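Local coordinates for protein polyketide synthase PksJ (Bacillus subtilis subsp. subtilis, PDB 4J1Q) that probably reduces ketone groups of acyl intermediates stereoselectively with NADPH, as a ketoreductase domain of the bacillaene polyketide assembly line, at residues M25-W30 with S425-V430; F335-S340 with A353-M358; I379-P384 with V430-G435. All coordinates share one frame; numbering follows the deposited sequence.

Overall arrangement
Strand 429-435 unites contacts 1 and 3: it lies antiparallel to strand 22-31 and parallel to strand 377-383, and Val430 takes part in both. The two contact centres are about 10 Å apart. Leu26 N and Phe431 O, 2.9 Å apart, probably form a hydrogen bond that carries the pairing on from contact 1. Contact 2, whose centre is about 10 Å from that of contact 3 and about 14 Å from that of contact 1, sits one strand further in, where strand 332-338 borders strand 377-383 and helix 349-370 packs against it. Contacts 2 and 3 both touch NADPH; contact 1 is remote, the Val430 side chain lying about 12 Å from the cofactor.

Contact 1: residues M25-W30 with S425-V430; sequences MLEPVW and SDKPQV
Met25, Glu27 and Pro28 meet Val430, Lys427 and Gln429 in a largely side-chain contact at the point where strand 22-31 meets the start of strand 429-435, its antiparallel neighbour, nearly four hundred positions away in the chain. Within the two ranges side chains do most of the work, for no hydrogen bond links them. Glu27 and Val430 are the closest backbone pair, their CA atoms 5.3 Å apart, and the backbone bonding resumes one step on, between Leu26 and Phe431.

The apolar end of the contact is made by the methyl tip of Met25. Its CG stands trans to the backbone N (chi1 -171°), and the chain then bends to bring CE against Val430 CG1, 3.3 Å away. At the other end Pro28 lies against Gln429: the ring carbon CD faces the Gln429 backbone O at 3.4 Å, while CG packs obliquely against the Gln429 side chain, 4.0 Å from its CB. Proline has no N-H to offer here, so this part of the pairing is held by packing. The amide of Gln429 continues past Pro28, and its NE2 is hydrogen-bonded to Asn382 OD1.

Between these ends Glu27 and Lys427 cross at about a right angle. Lys427 runs extended to CE and turns only at its last torsion, which leaves NZ 3.6 Å from Glu27 OE2, a long salt bridge. The aliphatic parts of the two chains sit implausibly close in the model, so their exact packing is doubtful. Met187 packs against Met25, Glu27 and Lys427, and Trp184 touches Pro28.

Joining the first strand of the chain to the last one is consistent with the two-part build of polyketide synthase ketoreductases, in which the N-terminal strand of the structural subdomain is taken up beside the final strand of the Rossmann-type catalytic subdomain.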
loop_
_atom_site.group_PDB
_atom_site.type_symbol
_atom_site.label_atom_id
_atom_site.label_comp_id
_atom_site.label_asym_id
_atom_site.label_seq_id
_atom_site.Cartn_x
_atom_site.Cartn_y
_atom_site.Cartn_z
ATOM N N MET A 25 16.288 6.911 0.595
ATOM C CA MET A 25 15.201 6.528 1.497
ATOM C C MET A 25 14.278 7.715 1.803
ATOM O O MET A 25 14.760 8.724 2.250
ATOM C CB MET A 25 15.790 5.999 2.795
ATOM C CG MET A 25 14.782 5.357 3.733
ATOM S SD MET A 25 15.446 3.852 4.524
ATOM C CE MET A 25 14.321 3.687 5.907
ATOM N N LEU A 26 12.961 7.579 1.593
ATOM C CA LEU A 26 12.046 8.730 1.542
ATOM C C LEU A 26 10.812 8.631 2.447
ATOM O O LEU A 26 10.331 7.558 2.795
ATOM C CB LEU A 26 11.570 8.981 0.111
ATOM C CG LEU A 26 12.637 9.245 -0.936
ATOM C CD1 LEU A 26 11.987 9.360 -2.313
ATOM C CD2 LEU A 26 13.417 10.493 -0.551
ATOM N N GLU A 27 10.169 9.754 2.655
ATOM C CA GLU A 27 9.110 9.758 3.616
ATOM C C GLU A 27 8.065 10.784 3.202
ATOM O O GLU A 27 8.432 11.858 2.755
ATOM C CB GLU A 27 9.720 10.033 4.973
ATOM C CG GLU A 27 8.749 9.948 6.120
ATOM C CD GLU A 27 8.022 11.252 6.306
ATOM O OE1 GLU A 27 8.596 12.283 5.887
ATOM O OE2 GLU A 27 6.885 11.235 6.841
ATOM N N PRO A 28 6.780 10.378 3.115
ATOM C CA PRO A 28 5.747 11.231 2.454
ATOM C C PRO A 28 5.429 12.489 3.273
ATOM O O PRO A 28 5.385 12.408 4.488
ATOM C CB PRO A 28 4.511 10.323 2.441
ATOM C CG PRO A 28 4.699 9.439 3.634
ATOM C CD PRO A 28 6.183 9.141 3.660
ATOM N N VAL A 29 5.195 13.630 2.623
ATOM C CA VAL A 29 4.905 14.878 3.350
ATOM C C VAL A 29 3.763 15.673 2.704
ATOM O O VAL A 29 3.651 15.746 1.482
ATOM C CB VAL A 29 6.156 15.769 3.496
ATOM C CG1 VAL A 29 5.875 16.911 4.456
ATOM C CG2 VAL A 29 7.328 14.951 4.018
ATOM N N TRP A 30 2.882 16.213 3.533
ATOM C CA TRP A 30 1.968 17.248 3.104
ATOM C C TRP A 30 2.612 18.594 3.146
ATOM O O TRP A 30 2.937 19.095 4.224
ATOM C CB TRP A 30 0.756 17.238 3.994
ATOM C CG TRP A 30 -0.050 15.983 3.832
ATOM C CD1 TRP A 30 -0.224 14.959 4.750
ATOM C CD2 TRP A 30 -0.795 15.554 2.631
ATOM N NE1 TRP A 30 -1.064 14.006 4.246
ATOM C CE2 TRP A 30 -1.420 14.289 2.976
ATOM C CE3 TRP A 30 -1.019 16.098 1.376
ATOM C CZ2 TRP A 30 -2.197 13.594 2.078
ATOM C CZ3 TRP A 30 -1.835 15.410 0.490
ATOM C CH2 TRP A 30 -2.418 14.191 0.832
ATOM N N SER A 425 13.007 5.060 12.991
ATOM C CA SER A 425 12.435 6.350 12.601
ATOM C C SER A 425 10.964 6.491 13.020
ATOM O O SER A 425 10.535 7.557 13.451
ATOM C CB SER A 425 12.615 6.598 11.111
ATOM O OG SER A 425 11.750 5.760 10.356
ATOM N N ASP A 426 10.226 5.389 12.962
ATOM C CA ASP A 426 8.857 5.306 13.502
ATOM C C ASP A 426 7.806 6.080 12.727
ATOM O O ASP A 426 6.824 6.548 13.298
ATOM C CB ASP A 426 8.791 5.677 14.987
ATOM C CG ASP A 426 7.625 4.992 15.704
ATOM O OD1 ASP A 426 7.060 4.029 15.157
ATOM O OD2 ASP A 426 7.257 5.409 16.810
ATOM N N LYS A 427 7.951 6.097 11.411
ATOM C CA LYS A 427 6.967 6.719 10.542
ATOM C C LYS A 427 6.086 5.639 9.983
ATOM O O LYS A 427 6.506 4.491 9.861
ATOM C CB LYS A 427 7.672 7.461 9.416
ATOM C CG LYS A 427 8.463 8.659 9.895
ATOM C CD LYS A 427 9.318 9.226 8.776
ATOM C CE LYS A 427 10.120 10.445 9.220
ATOM N NZ LYS A 427 9.253 11.605 9.539
ATOM N N PRO A 428 4.832 5.978 9.709
ATOM C CA PRO A 428 3.876 4.988 9.222
ATOM C C PRO A 428 4.277 4.453 7.843
ATOM O O PRO A 428 3.841 3.379 7.438
ATOM C CB PRO A 428 2.575 5.786 9.105
ATOM C CG PRO A 428 2.762 6.995 9.984
ATOM C CD PRO A 428 4.223 7.307 9.921
ATOM N N GLN A 429 5.054 5.228 7.103
ATOM C CA GLN A 429 5.347 4.883 5.729
ATOM C C GLN A 429 6.764 5.261 5.368
ATOM O O GLN A 429 7.157 6.430 5.465
ATOM C CB GLN A 429 4.363 5.593 4.786
ATOM C CG GLN A 429 4.032 4.821 3.529
ATOM C CD GLN A 429 3.250 5.672 2.544
ATOM O OE1 GLN A 429 2.340 6.408 2.934
ATOM N NE2 GLN A 429 3.629 5.613 1.277
ATOM N N VAL A 430 7.491 4.287 4.847
ATOM C CA VAL A 430 8.866 4.489 4.452
ATOM C C VAL A 430 9.006 3.953 3.037
ATOM O O VAL A 430 8.664 2.812 2.754
ATOM C CB VAL A 430 9.813 3.698 5.390
ATOM C CG1 VAL A 430 11.214 3.598 4.788
ATOM C CG2 VAL A 430 9.882 4.361 6.764
#

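Contact 2: residues F335-S340 with A353-M358; sequences FFSSVS and AANSFM. With NDP (NADPH dihydro-nicotinamide-adenine-dinucleotide phosphate), chain B.
Ser337 OG lies between two acceptors: it is hydrogen-bonded to Asp359 OD1, and it also stands 3.3 Å from Asn355 O, so that its one proton has a choice of partner. Having OG trans to the backbone N (chi1 173°) turns the hydroxyl to helix 349-370, where the CB of Asn355 rests against it. The Asn355 amide meanwhile runs along the strand. Its OD1 approaches Ser337 CA to 3.2 Å and takes a hydrogen bond from Lys314 NZ, and its ND2 lies beside Ser338 CB.

One turn further along the helix, Met358 crosses to the strand. A bend at chi3 (-54°) folds its CE back onto the strand backbone, 3.3 Å from Phe336 O, and the sulfur meets the Phe335 ring obliquely, 5.4 Å from SD to the ring centroid, a Met-aromatic contact. The same ring turns its edge to the helix backbone, with CD1 3.2 Å from Met358 O. The axes of strand 335-338 and helix 353-358 come within 7.4 Å, their N-to-C directions 134° apart.

NADPH lies next to the strand's C-terminal end: Ser337 O comes within 3.4 Å of its C6N. Ser338 closes the strand as N-cap of the following helix, its OG accepting from Ser340 N at 2.8 Å.

With Tyr351 beside Ser338, and Lys314 bonded to both Asn355 and the cofactor, the grouping is consistent with the Ser-Tyr-Lys-Asn active site of short-chain dehydrogenase/reductase folds.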
loop_
_atom_site.group_PDB
_atom_site.type_symbol
_atom_site.label_atom_id
_atom_site.label_comp_id
_atom_site.label_asym_id
_atom_site.label_seq_id
_atom_site.Cartn_x
_atom_site.Cartn_y
_atom_site.Cartn_z
ATOM N N PHE A 335 3.714 -3.749 7.418
ATOM C CA PHE A 335 3.203 -4.205 6.123
ATOM C C PHE A 335 4.344 -4.187 5.113
ATOM O O PHE A 335 5.031 -3.176 4.971
ATOM C CB PHE A 335 2.078 -3.283 5.606
ATOM C CG PHE A 335 1.105 -2.836 6.652
ATOM C CD1 PHE A 335 0.490 -1.592 6.546
ATOM C CD2 PHE A 335 0.753 -3.664 7.704
ATOM C CE1 PHE A 335 -0.376 -1.136 7.533
ATOM C CE2 PHE A 335 -0.111 -3.228 8.694
ATOM C CZ PHE A 335 -0.684 -1.964 8.608
ATOM N N PHE A 336 4.431 -5.228 4.301
ATOM C CA PHE A 336 5.344 -5.209 3.156
ATOM C C PHE A 336 4.660 -4.723 1.882
ATOM O O PHE A 336 4.070 -5.502 1.118
ATOM C CB PHE A 336 5.995 -6.581 2.941
ATOM C CG PHE A 336 7.118 -6.872 3.911
ATOM C CD1 PHE A 336 7.400 -5.988 4.959
ATOM C CD2 PHE A 336 7.913 -7.995 3.752
ATOM C CE1 PHE A 336 8.431 -6.245 5.840
ATOM C CE2 PHE A 336 8.941 -8.260 4.634
ATOM C CZ PHE A 336 9.214 -7.379 5.681
ATOM N N SER A 337 4.686 -3.410 1.692
ATOM C CA SER A 337 4.033 -2.787 0.540
ATOM C C SER A 337 5.087 -2.648 -0.555
ATOM O O SER A 337 6.173 -3.206 -0.449
ATOM C CB SER A 337 3.474 -1.408 0.960
ATOM O OG SER A 337 2.975 -0.668 -0.144
ATOM N N SER A 338 4.821 -1.819 -1.558
ATOM C CA SER A 338 5.679 -1.804 -2.722
ATOM C C SER A 338 5.849 -0.393 -3.240
ATOM O O SER A 338 4.954 0.464 -3.092
ATOM C CB SER A 338 5.080 -2.672 -3.834
ATOM O OG SER A 338 5.626 -2.301 -5.087
ATOM N N VAL A 339 6.964 -0.166 -3.923
ATOM C CA VAL A 339 7.133 1.068 -4.675
ATOM C C VAL A 339 5.988 1.333 -5.690
ATOM O O VAL A 339 5.643 2.468 -5.961
ATOM C CB VAL A 339 8.536 1.106 -5.314
ATOM C CG1 VAL A 339 8.474 1.563 -6.757
ATOM C CG2 VAL A 339 9.455 2.005 -4.488
ATOM N N SER A 340 5.326 0.277 -6.146
ATOM C CA SER A 340 4.164 0.422 -7.038
ATOM C C SER A 340 3.012 1.184 -6.385
ATOM O O SER A 340 2.334 1.968 -7.043
ATOM C CB SER A 340 3.667 -0.951 -7.488
ATOM O OG SER A 340 4.785 -1.740 -7.884
ATOM N N ALA A 353 -3.067 -0.451 -6.029
ATOM C CA ALA A 353 -4.170 0.011 -5.163
ATOM C C ALA A 353 -4.226 -0.825 -3.868
ATOM O O ALA A 353 -4.473 -0.307 -2.768
ATOM C CB ALA A 353 -5.488 -0.049 -5.903
ATOM N N ALA A 354 -3.836 -2.085 -3.977
ATOM C CA ALA A 354 -3.751 -2.956 -2.817
ATOM C C ALA A 354 -2.674 -2.431 -1.906
ATOM O O ALA A 354 -2.866 -2.302 -0.694
ATOM C CB ALA A 354 -3.422 -4.358 -3.240
ATOM N N ASN A 355 -1.528 -2.120 -2.497
ATOM C CA ASN A 355 -0.392 -1.662 -1.727
ATOM C C ASN A 355 -0.637 -0.276 -1.160
ATOM O O ASN A 355 -0.246 -0.012 -0.007
ATOM C CB ASN A 355 0.902 -1.719 -2.563
ATOM C CG ASN A 355 1.507 -3.126 -2.596
ATOM O OD1 ASN A 355 1.837 -3.691 -1.553
ATOM N ND2 ASN A 355 1.605 -3.718 -3.790
ATOM N N SER A 356 -1.278 0.602 -1.932
ATOM C CA SER A 356 -1.649 1.939 -1.416
ATOM C C SER A 356 -2.614 1.874 -0.247
ATOM O O SER A 356 -2.625 2.780 0.578
ATOM C CB SER A 356 -2.325 2.804 -2.488
ATOM O OG SER A 356 -1.454 3.079 -3.544
ATOM N N PHE A 357 -3.550 0.928 -0.285
ATOM C CA PHE A 357 -4.446 0.726 0.860
ATOM C C PHE A 357 -3.663 0.422 2.127
ATOM O O PHE A 357 -4.002 0.948 3.208
ATOM C CB PHE A 357 -5.451 -0.394 0.587
ATOM C CG PHE A 357 -6.263 -0.798 1.800
ATOM C CD1 PHE A 357 -7.551 -0.313 1.980
ATOM C CD2 PHE A 357 -5.784 -1.737 2.697
ATOM C CE1 PHE A 357 -8.336 -0.749 3.034
ATOM C CE2 PHE A 357 -6.554 -2.169 3.746
ATOM C CZ PHE A 357 -7.808 -1.653 3.940
ATOM N N MET A 358 -2.605 -0.391 2.009
ATOM C CA MET A 358 -1.808 -0.765 3.184
ATOM C C MET A 358 -1.105 0.440 3.761
ATOM O O MET A 358 -1.180 0.685 4.969
ATOM C CB MET A 358 -0.780 -1.861 2.841
ATOM C CG MET A 358 -1.446 -3.185 2.512
ATOM S SD MET A 358 -0.355 -4.586 2.729
ATOM C CE MET A 358 1.083 -4.179 1.725
HETATM P PA NDP B . 6.155 -14.068 -3.066
HETATM O O1A NDP B . 5.016 -14.224 -4.081
HETATM O O2A NDP B . 7.382 -14.924 -3.058
HETATM O O5B NDP B . 5.523 -14.054 -1.600
HETATM C C5B NDP B . 4.125 -13.830 -1.404
HETATM C C4B NDP B . 3.644 -14.978 -0.532
HETATM O O4B NDP B . 2.306 -14.696 -0.114
HETATM C C3B NDP B . 3.548 -16.255 -1.352
HETATM O O3B NDP B . 4.401 -17.196 -0.640
HETATM C C2B NDP B . 2.083 -16.678 -1.275
HETATM O O2B NDP B . 1.974 -18.092 -0.927
HETATM C C1B NDP B . 1.535 -15.893 -0.097
HETATM N N9A NDP B . 0.105 -15.568 -0.379
HETATM C C8A NDP B . -0.423 -15.090 -1.562
HETATM N N7A NDP B . -1.789 -14.923 -1.376
HETATM C C5A NDP B . -2.090 -15.244 -0.041
HETATM C C6A NDP B . -3.265 -15.272 0.708
HETATM N N6A NDP B . -4.487 -14.960 0.167
HETATM N N1A NDP B . -3.213 -15.653 2.017
HETATM C C2A NDP B . -2.041 -16.036 2.580
HETATM N N3A NDP B . -0.902 -16.057 1.856
HETATM C C4A NDP B . -0.888 -15.628 0.555
HETATM O O3 NDP B . 6.604 -12.520 -3.127
HETATM P PN NDP B . 7.733 -11.948 -2.148
HETATM O O1N NDP B . 8.814 -11.467 -3.113
HETATM O O2N NDP B . 7.972 -12.878 -0.973
HETATM O O5D NDP B . 6.998 -10.634 -1.562
HETATM C C5D NDP B . 6.684 -10.465 -0.173
HETATM C C4D NDP B . 5.807 -9.198 -0.041
HETATM O O4D NDP B . 6.623 -8.034 -0.295
HETATM C C3D NDP B . 4.695 -9.181 -1.099
HETATM O O3D NDP B . 3.452 -8.712 -0.525
HETATM C C2D NDP B . 5.212 -8.241 -2.144
HETATM O O2D NDP B . 4.107 -7.562 -2.748
HETATM C C1D NDP B . 6.144 -7.283 -1.389
HETATM N N1N NDP B . 7.253 -6.830 -2.240
HETATM C C2N NDP B . 8.199 -7.696 -2.704
HETATM C C3N NDP B . 9.231 -7.265 -3.569
HETATM C C7N NDP B . 10.289 -8.256 -4.060
HETATM O O7N NDP B . 11.340 -7.805 -4.534
HETATM N N7N NDP B . 10.041 -9.587 -4.064
HETATM C C4N NDP B . 9.255 -5.918 -4.018
HETATM C C5N NDP B . 8.246 -5.054 -3.547
HETATM C C6N NDP B . 7.254 -5.550 -2.666
HETATM P P2B NDP B . 0.690 -18.980 -1.364
HETATM O O1X NDP B . 0.580 -18.686 -2.877
HETATM O O2X NDP B . 1.173 -20.353 -0.915
HETATM O O3X NDP B . -0.492 -18.454 -0.577
#

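Contact 3: residues I379-P384 with V430-G435; sequences ISFNWP and VFVMEG. With NDP (NADPH dihydro-nicotinamide-adenine-dinucleotide phosphate), chain B.
Three backbone hydrogen bonds join Ser380 and Asn382 to Val430 and Val432 in parallel pairing. Val430 N donates to Ser380 O (3.0 Å), almost straight down the carbonyl bond at 168°. Asn382 then uses both its backbone groups: its N donates to Val430 O, and its O accepts from Val432 N, each at 2.7 Å and each with the donor moderately tilted from the carbonyl plane. Phe381 CA adds a C-H...O contact to Val430 O. The axes of strands 379-383 and 430-435 run at 23° to each other and approach to 4.6 Å.

Apolar contacts lie on both faces of the pair. On one, Phe381 and Val430 project side by side, CD2 of the ring 4.1 Å from CG1 of the valine. Val432 CG2 reaches the edge of this ring and also lies 3.8 Å from Trp383 CZ3, the indole running alongside the valine. The indole is also packed by its neighbours: Phe381 CB lies over the rim of one face, and Phe336 and Trp386 meet it edge-to-face. On the other face Asn382 CB packs obliquely against the Phe431 ring.

Polar side chains are tied to neighbouring elements. Asn382 ND2 bonds to both Ser338 O and Asp359 OD2, which should fix the rotation of the amide; Ser380 OG bonds to Asp359 OD1.

At the strand's end the backbone meets the cofactor. Trp383 O lies 3.4 Å from C5N, and Pro384 O lies 3.1 Å from C4N, the carbon that gives up the hydride. Parallel strands ending in a loop against the nicotinamide are characteristic of the Rossmann-type sheet of ketoreductases.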
loop_
_atom_site.group_PDB
_atom_site.type_symbol
_atom_site.label_atom_id
_atom_site.label_comp_id
_atom_site.label_asym_id
_atom_site.label_seq_id
_atom_site.Cartn_x
_atom_site.Cartn_y
_atom_site.Cartn_z
ATOM N N ILE A 379 4.090 0.246 10.636
ATOM C CA ILE A 379 4.863 0.790 9.531
ATOM C C ILE A 379 4.490 0.067 8.254
ATOM O O ILE A 379 4.335 -1.151 8.255
ATOM C CB ILE A 379 6.375 0.609 9.771
ATOM C CG1 ILE A 379 6.766 1.243 11.097
ATOM C CG2 ILE A 379 7.181 1.230 8.638
ATOM C CD1 ILE A 379 8.186 0.933 11.527
ATOM N N SER A 380 4.418 0.807 7.154
ATOM C CA SER A 380 4.327 0.214 5.828
ATOM C C SER A 380 5.590 0.575 5.042
ATOM O O SER A 380 5.994 1.748 5.016
ATOM C CB SER A 380 3.074 0.724 5.110
ATOM O OG SER A 380 2.849 0.075 3.842
ATOM N N PHE A 381 6.262 -0.429 4.478
ATOM C CA PHE A 381 7.478 -0.170 3.709
ATOM C C PHE A 381 7.119 -0.230 2.231
ATOM O O PHE A 381 6.615 -1.259 1.751
ATOM C CB PHE A 381 8.577 -1.215 4.017
ATOM C CG PHE A 381 9.256 -1.036 5.361
ATOM C CD1 PHE A 381 8.684 -1.535 6.526
ATOM C CD2 PHE A 381 10.492 -0.435 5.444
ATOM C CE1 PHE A 381 9.326 -1.405 7.756
ATOM C CE2 PHE A 381 11.141 -0.293 6.671
ATOM C CZ PHE A 381 10.559 -0.788 7.827
ATOM N N ASN A 382 7.426 0.831 1.491
ATOM C CA ASN A 382 7.410 0.714 0.045
ATOM C C ASN A 382 8.725 0.188 -0.515
ATOM O O ASN A 382 9.703 0.956 -0.675
ATOM C CB ASN A 382 7.046 2.041 -0.607
ATOM C CG ASN A 382 5.715 2.554 -0.146
ATOM O OD1 ASN A 382 5.628 3.317 0.835
ATOM N ND2 ASN A 382 4.666 2.177 -0.864
ATOM N N TRP A 383 8.767 -1.130 -0.727
ATOM C CA TRP A 383 9.992 -1.813 -1.140
ATOM C C TRP A 383 10.178 -1.686 -2.613
ATOM O O TRP A 383 9.211 -1.834 -3.388
ATOM C CB TRP A 383 9.916 -3.295 -0.823
ATOM C CG TRP A 383 9.992 -3.657 0.637
ATOM C CD1 TRP A 383 9.160 -4.532 1.320
ATOM C CD2 TRP A 383 11.041 -3.277 1.610
ATOM N NE1 TRP A 383 9.563 -4.673 2.628
ATOM C CE2 TRP A 383 10.693 -3.949 2.865
ATOM C CE3 TRP A 383 12.175 -2.475 1.567
ATOM C CZ2 TRP A 383 11.484 -3.843 4.004
ATOM C CZ3 TRP A 383 12.932 -2.325 2.735
ATOM C CH2 TRP A 383 12.604 -3.011 3.927
ATOM N N PRO A 384 11.438 -1.531 -3.038
ATOM C CA PRO A 384 11.734 -1.726 -4.437
ATOM C C PRO A 384 11.898 -3.216 -4.754
ATOM O O PRO A 384 11.731 -4.078 -3.870
ATOM C CB PRO A 384 13.063 -1.011 -4.587
ATOM C CG PRO A 384 13.762 -1.304 -3.284
ATOM C CD PRO A 384 12.659 -1.279 -2.245
ATOM N N VAL A 430 7.491 4.287 4.847
ATOM C CA VAL A 430 8.866 4.489 4.452
ATOM C C VAL A 430 9.006 3.953 3.037
ATOM O O VAL A 430 8.664 2.812 2.754
ATOM C CB VAL A 430 9.813 3.698 5.390
ATOM C CG1 VAL A 430 11.214 3.598 4.788
ATOM C CG2 VAL A 430 9.882 4.361 6.764
ATOM N N PHE A 431 9.493 4.782 2.146
ATOM C CA PHE A 431 9.658 4.391 0.762
ATOM C C PHE A 431 11.135 4.109 0.512
ATOM O O PHE A 431 11.966 4.980 0.689
ATOM C CB PHE A 431 9.164 5.514 -0.143
ATOM C CG PHE A 431 9.499 5.335 -1.586
ATOM C CD1 PHE A 431 8.506 5.262 -2.517
ATOM C CD2 PHE A 431 10.806 5.333 -2.023
ATOM C CE1 PHE A 431 8.799 5.160 -3.862
ATOM C CE2 PHE A 431 11.111 5.161 -3.359
ATOM C CZ PHE A 431 10.098 5.076 -4.283
ATOM N N VAL A 432 11.455 2.895 0.126
ATOM C CA VAL A 432 12.846 2.517 -0.016
ATOM C C VAL A 432 13.176 2.266 -1.474
ATOM O O VAL A 432 12.449 1.584 -2.186
ATOM C CB VAL A 432 13.170 1.257 0.778
ATOM C CG1 VAL A 432 14.655 0.898 0.628
ATOM C CG2 VAL A 432 12.792 1.456 2.236
ATOM N N MET A 433 14.285 2.839 -1.904
ATOM C CA MET A 433 14.721 2.747 -3.279
ATOM C C MET A 433 16.198 2.401 -3.251
ATOM O O MET A 433 16.939 2.938 -2.445
ATOM C CB MET A 433 14.581 4.109 -3.909
ATOM C CG MET A 433 13.840 4.124 -5.212
ATOM S SD MET A 433 13.325 5.824 -5.544
ATOM C CE MET A 433 12.157 5.575 -6.887
ATOM N N GLU A 434 16.652 1.532 -4.142
ATOM C CA GLU A 434 18.101 1.321 -4.306
ATOM C C GLU A 434 18.507 1.486 -5.759
ATOM O O GLU A 434 17.898 0.910 -6.640
ATOM C CB GLU A 434 18.520 -0.076 -3.824
ATOM C CG GLU A 434 18.953 -0.147 -2.368
ATOM C CD GLU A 434 20.409 -0.529 -2.192
ATOM O OE1 GLU A 434 20.735 -1.732 -2.264
ATOM O OE2 GLU A 434 21.216 0.382 -1.943
ATOM N N GLY A 435 19.581 2.221 -6.010
ATOM C CA GLY A 435 19.945 2.572 -7.376
ATOM C C GLY A 435 20.889 3.739 -7.327
ATOM O O GLY A 435 21.427 4.042 -6.278
HETATM P PA NDP B . 6.155 -14.068 -3.066
HETATM O O1A NDP B . 5.016 -14.224 -4.081
HETATM O O2A NDP B . 7.382 -14.924 -3.058
HETATM O O5B NDP B . 5.523 -14.054 -1.600
HETATM C C5B NDP B . 4.125 -13.830 -1.404
HETATM C C4B NDP B . 3.644 -14.978 -0.532
HETATM O O4B NDP B . 2.306 -14.696 -0.114
HETATM C C3B NDP B . 3.548 -16.255 -1.352
HETATM O O3B NDP B . 4.401 -17.196 -0.640
HETATM C C2B NDP B . 2.083 -16.678 -1.275
HETATM O O2B NDP B . 1.974 -18.092 -0.927
HETATM C C1B NDP B . 1.535 -15.893 -0.097
HETATM N N9A NDP B . 0.105 -15.568 -0.379
HETATM C C8A NDP B . -0.423 -15.090 -1.562
HETATM N N7A NDP B . -1.789 -14.923 -1.376
HETATM C C5A NDP B . -2.090 -15.244 -0.041
HETATM C C6A NDP B . -3.265 -15.272 0.708
HETATM N N6A NDP B . -4.487 -14.960 0.167
HETATM N N1A NDP B . -3.213 -15.653 2.017
HETATM C C2A NDP B . -2.041 -16.036 2.580
HETATM N N3A NDP B . -0.902 -16.057 1.856
HETATM C C4A NDP B . -0.888 -15.628 0.555
HETATM O O3 NDP B . 6.604 -12.520 -3.127
HETATM P PN NDP B . 7.733 -11.948 -2.148
HETATM O O1N NDP B . 8.814 -11.467 -3.113
HETATM O O2N NDP B . 7.972 -12.878 -0.973
HETATM O O5D NDP B . 6.998 -10.634 -1.562
HETATM C C5D NDP B . 6.684 -10.465 -0.173
HETATM C C4D NDP B . 5.807 -9.198 -0.041
HETATM O O4D NDP B . 6.623 -8.034 -0.295
HETATM C C3D NDP B . 4.695 -9.181 -1.099
HETATM O O3D NDP B . 3.452 -8.712 -0.525
HETATM C C2D NDP B . 5.212 -8.241 -2.144
HETATM O O2D NDP B . 4.107 -7.562 -2.748
HETATM C C1D NDP B . 6.144 -7.283 -1.389
HETATM N N1N NDP B . 7.253 -6.830 -2.240
HETATM C C2N NDP B . 8.199 -7.696 -2.704
HETATM C C3N NDP B . 9.231 -7.265 -3.569
HETATM C C7N NDP B . 10.289 -8.256 -4.060
HETATM O O7N NDP B . 11.340 -7.805 -4.534
HETATM N N7N NDP B . 10.041 -9.587 -4.064
HETATM C C4N NDP B . 9.255 -5.918 -4.018
HETATM C C5N NDP B . 8.246 -5.054 -3.547
HETATM C C6N NDP B . 7.254 -5.550 -2.666
HETATM P P2B NDP B . 0.690 -18.980 -1.364
HETATM O O1X NDP B . 0.580 -18.686 -2.877
HETATM O O2X NDP B . 1.173 -20.353 -0.915
HETATM O O3X NDP B . -0.492 -18.454 -0.577
#